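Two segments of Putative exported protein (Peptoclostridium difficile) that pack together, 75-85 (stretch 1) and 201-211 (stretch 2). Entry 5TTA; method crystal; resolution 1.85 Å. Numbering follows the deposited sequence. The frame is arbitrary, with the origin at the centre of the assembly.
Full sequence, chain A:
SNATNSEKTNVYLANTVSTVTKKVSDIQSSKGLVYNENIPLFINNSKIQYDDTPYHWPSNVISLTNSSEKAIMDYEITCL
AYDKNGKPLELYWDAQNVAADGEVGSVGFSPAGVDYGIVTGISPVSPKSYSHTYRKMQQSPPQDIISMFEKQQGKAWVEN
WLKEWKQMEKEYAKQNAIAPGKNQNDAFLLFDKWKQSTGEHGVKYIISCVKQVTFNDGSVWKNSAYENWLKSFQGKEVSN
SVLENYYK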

ATOM      1  N   TYR A  75      -3.791 -18.238   1.824  1.00 18.27           N
ATOM      2  CA  TYR A  75      -3.672 -19.668   1.560  1.00 18.85           C
ATOM      3  C   TYR A  75      -2.752 -19.862   0.372  1.00 19.29           C
ATOM      4  O   TYR A  75      -2.456 -18.927  -0.370  1.00 19.93           O
ATOM      5  CB  TYR A  75      -5.045 -20.353   1.320  1.00 15.66           C
ATOM      6  CG  TYR A  75      -5.859 -19.811   0.148  1.00 25.61           C
ATOM      7  CD1 TYR A  75      -5.374 -19.877  -1.167  1.00 30.95           C
ATOM      8  CD2 TYR A  75      -7.132 -19.297   0.346  1.00 23.25           C
ATOM      9  CE1 TYR A  75      -6.114 -19.394  -2.238  1.00 25.35           C
ATOM     10  CE2 TYR A  75      -7.884 -18.827  -0.710  1.00 26.34           C
ATOM     11  CZ  TYR A  75      -7.376 -18.879  -1.999  1.00 30.60           C
ATOM     12  OH  TYR A  75      -8.142 -18.396  -3.047  1.00 24.45           O
ATOM     13  N   GLU A  76      -2.282 -21.093   0.213  1.00 19.45           N
ATOM     14  CA  GLU A  76      -1.630 -21.541  -1.011  1.00 17.74           C
ATOM     15  C   GLU A  76      -2.315 -22.831  -1.426  1.00 20.91           C
ATOM     16  O   GLU A  76      -2.395 -23.777  -0.633  1.00 18.71           O
ATOM     17  CB  GLU A  76      -0.122 -21.748  -0.821  1.00 22.24           C
ATOM     18  CG  GLU A  76       0.578 -20.464  -0.405  1.00 24.70           C
ATOM     19  CD  GLU A  76       2.082 -20.610  -0.220  1.00 39.97           C
ATOM     20  OE1 GLU A  76       2.727 -19.586   0.112  1.00 47.24           O
ATOM     21  OE2 GLU A  76       2.620 -21.728  -0.405  1.00 39.04           O
ATOM     22  N   ILE A  77      -2.816 -22.865  -2.658  1.00 14.45           N
ATOM     23  CA  ILE A  77      -3.558 -24.014  -3.160  1.00 13.03           C
ATOM     24  C   ILE A  77      -2.979 -24.394  -4.511  1.00 15.04           C
ATOM     25  O   ILE A  77      -2.911 -23.550  -5.416  1.00 20.03           O
ATOM     26  CB  ILE A  77      -5.064 -23.718  -3.282  1.00 15.79           C
ATOM     27  CG1 ILE A  77      -5.677 -23.561  -1.891  1.00 22.91           C
ATOM     28  CG2 ILE A  77      -5.750 -24.835  -4.041  1.00 14.15           C
ATOM     29  CD1 ILE A  77      -7.181 -23.202  -1.934  1.00 32.84           C
ATOM     30  N   THR A  78      -2.542 -25.656  -4.648  1.00 14.48           N
ATOM     31  CA  THR A  78      -1.894 -26.088  -5.881  1.00 17.78           C
ATOM     32  C   THR A  78      -2.890 -26.885  -6.709  1.00 17.96           C
ATOM     33  O   THR A  78      -3.601 -27.741  -6.177  1.00 21.21           O
ATOM     34  CB  THR A  78      -0.647 -26.937  -5.601  1.00 17.03           C
ATOM     35  OG1 THR A  78       0.331 -26.138  -4.927  1.00 19.07           O
ATOM     36  CG2 THR A  78      -0.033 -27.459  -6.916  1.00 17.95           C
ATOM     37  N   CYS A  79      -2.927 -26.610  -8.015  1.00 16.59           N
ATOM     38  CA  CYS A  79      -3.785 -27.329  -8.943  1.00 15.85           C
ATOM     39  C   CYS A  79      -2.969 -28.028 -10.024  1.00 14.65           C
ATOM     40  O   CYS A  79      -1.882 -27.578 -10.399  1.00 16.23           O
ATOM     41  CB  CYS A  79      -4.776 -26.415  -9.648  1.00 17.13           C
ATOM     42  SG  CYS A  79      -5.931 -25.563  -8.517  1.00 22.76           S
ATOM     43  N   LEU A  80      -3.559 -29.104 -10.524  1.00 12.25           N
ATOM     44  CA  LEU A  80      -3.071 -29.955 -11.597  1.00 13.01           C
ATOM     45  C   LEU A  80      -4.221 -30.168 -12.558  1.00 21.57           C
ATOM     46  O   LEU A  80      -5.384 -30.144 -12.148  1.00 21.79           O
ATOM     47  CB  LEU A  80      -2.588 -31.311 -11.054  1.00 14.11           C
ATOM     48  CG  LEU A  80      -1.476 -31.190 -10.017  1.00 17.83           C
ATOM     49  CD1 LEU A  80      -1.183 -32.608  -9.441  1.00 23.47           C
ATOM     50  CD2 LEU A  80      -0.218 -30.660 -10.671  1.00 20.54           C
ATOM     51  N   ALA A  81      -3.904 -30.331 -13.840  1.00 15.83           N
ATOM     52  CA  ALA A  81      -4.930 -30.411 -14.876  1.00 18.73           C
ATOM     53  C   ALA A  81      -4.748 -31.660 -15.720  1.00 20.51           C
ATOM     54  O   ALA A  81      -3.621 -32.083 -15.977  1.00 21.21           O
ATOM     55  CB  ALA A  81      -4.889 -29.157 -15.783  1.00 17.39           C
ATOM     56  N   TYR A  82      -5.871 -32.235 -16.175  1.00 14.25           N
ATOM     57  CA  TYR A  82      -5.888 -33.481 -16.920  1.00 23.25           C
ATOM     58  C   TYR A  82      -6.870 -33.367 -18.068  1.00 21.46           C
ATOM     59  O   TYR A  82      -7.929 -32.754 -17.920  1.00 21.19           O
ATOM     60  CB  TYR A  82      -6.293 -34.674 -16.015  1.00 21.39           C
ATOM     61  CG  TYR A  82      -5.230 -34.928 -15.000  1.00 20.27           C
ATOM     62  CD1 TYR A  82      -5.167 -34.187 -13.818  1.00 20.68           C
ATOM     63  CD2 TYR A  82      -4.236 -35.870 -15.258  1.00 20.63           C
ATOM     64  CE1 TYR A  82      -4.134 -34.377 -12.910  1.00 24.18           C
ATOM     65  CE2 TYR A  82      -3.219 -36.073 -14.363  1.00 22.64           C
ATOM     66  CZ  TYR A  82      -3.168 -35.345 -13.204  1.00 21.02           C
ATOM     67  OH  TYR A  82      -2.135 -35.580 -12.348  1.00 34.29           O
ATOM     68  N   ASP A  83      -6.537 -34.014 -19.194  1.00 19.97           N
ATOM     69  CA  ASP A  83      -7.479 -34.130 -20.309  1.00 23.39           C
ATOM     70  C   ASP A  83      -8.523 -35.215 -20.037  1.00 23.33           C
ATOM     71  O   ASP A  83      -8.535 -35.874 -18.988  1.00 21.97           O
ATOM     72  CB  ASP A  83      -6.748 -34.347 -21.648  1.00 23.89           C
ATOM     73  CG  ASP A  83      -6.267 -35.795 -21.881  1.00 30.86           C
ATOM     74  OD1 ASP A  83      -6.509 -36.723 -21.065  1.00 23.92           O
ATOM     75  OD2 ASP A  83      -5.618 -36.016 -22.923  1.00 35.57           O
ATOM     76  N   LYS A  84      -9.414 -35.417 -21.013  1.00 23.16           N
ATOM     77  CA  LYS A  84     -10.545 -36.315 -20.814  1.00 26.71           C
ATOM     78  C   LYS A  84     -10.115 -37.768 -20.631  1.00 29.08           C
ATOM     79  O   LYS A  84     -10.916 -38.575 -20.156  1.00 28.75           O
ATOM     80  CB  LYS A  84     -11.510 -36.215 -21.994  1.00 31.97           C
ATOM     81  CG  LYS A  84     -10.942 -36.737 -23.297  1.00 36.45           C
ATOM     82  CD  LYS A  84     -11.821 -36.384 -24.487  1.00 47.83           C
ATOM     83  CE  LYS A  84     -11.328 -37.097 -25.749  1.00 55.25           C
ATOM     84  NZ  LYS A  84     -12.197 -36.866 -26.939  1.00 64.66           N
ATOM     85  N   ASN A  85      -8.874 -38.103 -20.992  1.00 23.12           N
ATOM     86  CA  ASN A  85      -8.370 -39.467 -20.895  1.00 22.04           C
ATOM     87  C   ASN A  85      -7.408 -39.667 -19.726  1.00 26.11           C
ATOM     88  O   ASN A  85      -6.744 -40.721 -19.655  1.00 26.90           O
ATOM     89  CB  ASN A  85      -7.696 -39.862 -22.213  1.00 24.06           C
ATOM     90  CG  ASN A  85      -8.675 -39.871 -23.385  1.00 32.22           C
ATOM     91  OD1 ASN A  85      -9.774 -40.415 -23.286  1.00 33.49           O
ATOM     92  ND2 ASN A  85      -8.281 -39.247 -24.497  1.00 32.07           N
ATOM     93  N   HIS A 201     -12.900 -26.870 -24.055  1.00 28.10           N
ATOM     94  CA  HIS A 201     -11.719 -26.687 -23.225  1.00 23.29           C
ATOM     95  C   HIS A 201     -10.962 -28.010 -23.163  1.00 24.60           C
ATOM     96  O   HIS A 201     -11.555 -29.039 -22.826  1.00 29.91           O
ATOM     97  CB  HIS A 201     -12.093 -26.222 -21.820  1.00 24.92           C
ATOM     98  CG  HIS A 201     -11.052 -25.358 -21.183  1.00 25.36           C
ATOM     99  ND1 HIS A 201      -9.752 -25.775 -21.001  1.00 27.95           N
ATOM    100  CD2 HIS A 201     -11.110 -24.089 -20.719  1.00 23.51           C
ATOM    101  CE1 HIS A 201      -9.053 -24.800 -20.447  1.00 27.48           C
ATOM    102  NE2 HIS A 201      -9.856 -23.773 -20.253  1.00 21.91           N
ATOM    103  N   GLY A 202      -9.661 -27.981 -23.477  1.00 23.75           N
ATOM    104  CA  GLY A 202      -8.880 -29.208 -23.428  1.00 23.27           C
ATOM    105  C   GLY A 202      -8.770 -29.774 -22.026  1.00 20.53           C
ATOM    106  O   GLY A 202      -8.528 -30.976 -21.848  1.00 28.40           O
ATOM    107  N   VAL A 203      -8.906 -28.923 -21.021  1.00 21.26           N
ATOM    108  CA  VAL A 203      -8.847 -29.349 -19.625  1.00 23.92           C
ATOM    109  C   VAL A 203     -10.201 -29.929 -19.244  1.00 27.31           C
ATOM    110  O   VAL A 203     -11.220 -29.239 -19.320  1.00 26.74           O
ATOM    111  CB  VAL A 203      -8.477 -28.188 -18.696  1.00 22.11           C
ATOM    112  CG1 VAL A 203      -8.616 -28.623 -17.238  1.00 21.16           C
ATOM    113  CG2 VAL A 203      -7.080 -27.679 -18.979  1.00 26.20           C
ATOM    114  N   LYS A 204     -10.212 -31.199 -18.830  1.00 19.43           N
ATOM    115  CA  LYS A 204     -11.433 -31.868 -18.403  1.00 26.08           C
ATOM    116  C   LYS A 204     -11.535 -31.965 -16.892  1.00 32.13           C
ATOM    117  O   LYS A 204     -12.643 -31.904 -16.345  1.00 24.05           O
ATOM    118  CB  LYS A 204     -11.496 -33.277 -19.024  1.00 25.06           C
ATOM    119  CG  LYS A 204     -12.748 -34.078 -18.711  1.00 34.73           C
ATOM    120  CD  LYS A 204     -14.006 -33.425 -19.261  1.00 47.70           C
ATOM    121  CE  LYS A 204     -15.086 -34.466 -19.534  1.00 50.10           C
ATOM    122  NZ  LYS A 204     -15.672 -34.988 -18.283  1.00 51.10           N
ATOM    123  N   TYR A 205     -10.404 -32.072 -16.204  1.00 20.86           N
ATOM    124  CA  TYR A 205     -10.395 -32.244 -14.769  1.00 16.00           C
ATOM    125  C   TYR A 205      -9.302 -31.393 -14.164  1.00 18.96           C
ATOM    126  O   TYR A 205      -8.185 -31.318 -14.688  1.00 19.68           O
ATOM    127  CB  TYR A 205     -10.139 -33.723 -14.372  1.00 16.81           C
ATOM    128  CG  TYR A 205     -11.034 -34.748 -15.029  1.00 21.27           C
ATOM    129  CD1 TYR A 205     -12.277 -35.082 -14.465  1.00 20.21           C
ATOM    130  CD2 TYR A 205     -10.611 -35.447 -16.158  1.00 20.25           C
ATOM    131  CE1 TYR A 205     -13.086 -36.039 -15.039  1.00 24.01           C
ATOM    132  CE2 TYR A 205     -11.406 -36.418 -16.733  1.00 28.31           C
ATOM    133  CZ  TYR A 205     -12.646 -36.709 -16.173  1.00 30.35           C
ATOM    134  OH  TYR A 205     -13.441 -37.660 -16.758  1.00 34.26           O
ATOM    135  N   ILE A 206      -9.628 -30.784 -13.043  1.00 16.83           N
ATOM    136  CA  ILE A 206      -8.668 -30.069 -12.220  1.00 18.73           C
ATOM    137  C   ILE A 206      -8.726 -30.709 -10.848  1.00 24.32           C
ATOM    138  O   ILE A 206      -9.816 -30.881 -10.293  1.00 19.84           O
ATOM    139  CB  ILE A 206      -8.999 -28.569 -12.167  1.00 17.57           C
ATOM    140  CG1 ILE A 206      -8.835 -27.978 -13.576  1.00 22.09           C
ATOM    141  CG2 ILE A 206      -8.139 -27.857 -11.133  1.00 15.97           C
ATOM    142  CD1 ILE A 206      -9.281 -26.592 -13.653  1.00 25.09           C
ATOM    143  N   ILE A 207      -7.581 -31.137 -10.327  1.00 19.80           N
ATOM    144  CA  ILE A 207      -7.543 -31.641  -8.960  1.00 17.02           C
ATOM    145  C   ILE A 207      -6.624 -30.723  -8.184  1.00 16.61           C
ATOM    146  O   ILE A 207      -5.650 -30.211  -8.740  1.00 20.97           O
ATOM    147  CB  ILE A 207      -7.083 -33.121  -8.896  1.00 20.93           C
ATOM    148  CG1 ILE A 207      -5.682 -33.271  -9.477  1.00 19.16           C
ATOM    149  CG2 ILE A 207      -8.061 -34.012  -9.702  1.00 23.15           C
ATOM    150  CD1 ILE A 207      -5.082 -34.709  -9.252  1.00 31.90           C
ATOM    151  N   SER A 208      -6.959 -30.484  -6.911  1.00 17.82           N
ATOM    152  CA  SER A 208      -6.284 -29.479  -6.109  1.00 16.39           C
ATOM    153  C   SER A 208      -5.918 -30.007  -4.728  1.00 20.09           C
ATOM    154  O   SER A 208      -6.426 -31.043  -4.261  1.00 24.74           O
ATOM    155  CB  SER A 208      -7.137 -28.218  -5.970  1.00 21.27           C
ATOM    156  OG  SER A 208      -7.646 -27.837  -7.250  1.00 30.24           O
ATOM    157  N   CYS A 209      -4.994 -29.289  -4.089  1.00 19.40           N
ATOM    158  CA  CYS A 209      -4.573 -29.634  -2.732  1.00 20.95           C
ATOM    159  C   CYS A 209      -4.126 -28.359  -2.039  1.00 18.54           C
ATOM    160  O   CYS A 209      -3.356 -27.579  -2.615  1.00 21.80           O
ATOM    161  CB  CYS A 209      -3.430 -30.665  -2.750  1.00 29.08           C
ATOM    162  SG  CYS A 209      -2.887 -31.284  -1.121  1.00 27.08           S
ATOM    163  N   VAL A 210      -4.608 -28.164  -0.810  1.00 16.97           N
ATOM    164  CA  VAL A 210      -4.148 -27.071   0.038  1.00 14.24           C
ATOM    165  C   VAL A 210      -2.709 -27.337   0.436  1.00 24.05           C
ATOM    166  O   VAL A 210      -2.394 -28.419   0.947  1.00 21.71           O
ATOM    167  CB  VAL A 210      -5.025 -26.947   1.285  1.00 19.29           C
ATOM    168  CG1 VAL A 210      -4.472 -25.857   2.207  1.00 24.98           C
ATOM    169  CG2 VAL A 210      -6.494 -26.659   0.897  1.00 26.47           C
ATOM    170  N   LYS A 211      -1.836 -26.362   0.198  1.00 18.22           N
ATOM    171  CA  LYS A 211      -0.432 -26.461   0.581  1.00 20.34           C
ATOM    172  C   LYS A 211      -0.226 -25.899   1.979  1.00 19.04           C
ATOM    173  O   LYS A 211       0.383 -26.546   2.832  1.00 21.18           O
ATOM    174  CB  LYS A 211       0.437 -25.740  -0.462  1.00 21.16           C
ATOM    175  CG  LYS A 211       1.956 -25.708  -0.190  1.00 18.84           C
ATOM    176  CD  LYS A 211       2.676 -25.099  -1.408  1.00 24.95           C
ATOM    177  CE  LYS A 211       4.209 -25.087  -1.254  1.00 29.73           C
ATOM    178  NZ  LYS A 211       4.673 -23.973  -0.384  1.00 34.79           N
TER
HETATM  179  O   HOH W   1      -9.741 -33.290 -22.822  1.00 31.02           O
HETATM  180  O   HOH W   2     -13.607 -38.051 -19.419  1.00 40.80           O

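The two segments pair as neighbouring antiparallel strands, their directions 152° apart. Backbone hydrogen bonds join the two strands along their length. Thr 78 and Cys 209 form a closed pair: Thr 78 N to Cys 209 O is 2.9 Å, and Cys 209 N to Thr 78 O is 2.9 Å. Leu 80 and Ile 207 repeat this, with Leu 80 N to Ile 207 O and Ile 207 N to Leu 80 O both at 3.0 Å. At Tyr 82 the pattern changes. Tyr 82 N donates to Tyr 205 O (2.9 Å), but Tyr 82 O accepts from both Lys 204 N (2.9 Å) and Tyr 205 N (3.1 Å).

Between these pairs, alpha carbons approach carbonyls. Ser 208 CA lies 3.2 Å from Thr 78 O.

At the other end, Lys 211 binds Glu 76 twice. Lys 211 N donates to Glu 76 O (2.8 Å), and Lys 211 NZ forms a salt bridge with Glu 76 OE2 (3.0 Å).

Apolar contacts line both sheet faces. Ile 77, Cys 79 and Ala 81 share one face with Val 210, Ser 208 and Ile 206; Cys 79 CB meets Ile 206 CG2 at 3.9 Å. On the other, Tyr 82 CE1 reaches Ile 207 CD1 at 3.8 Å.

Two waters extend the contact beyond Tyr 82. One bridges Lys 84 N and Gly 202 O; another links Lys 84 O to Tyr 205 OH.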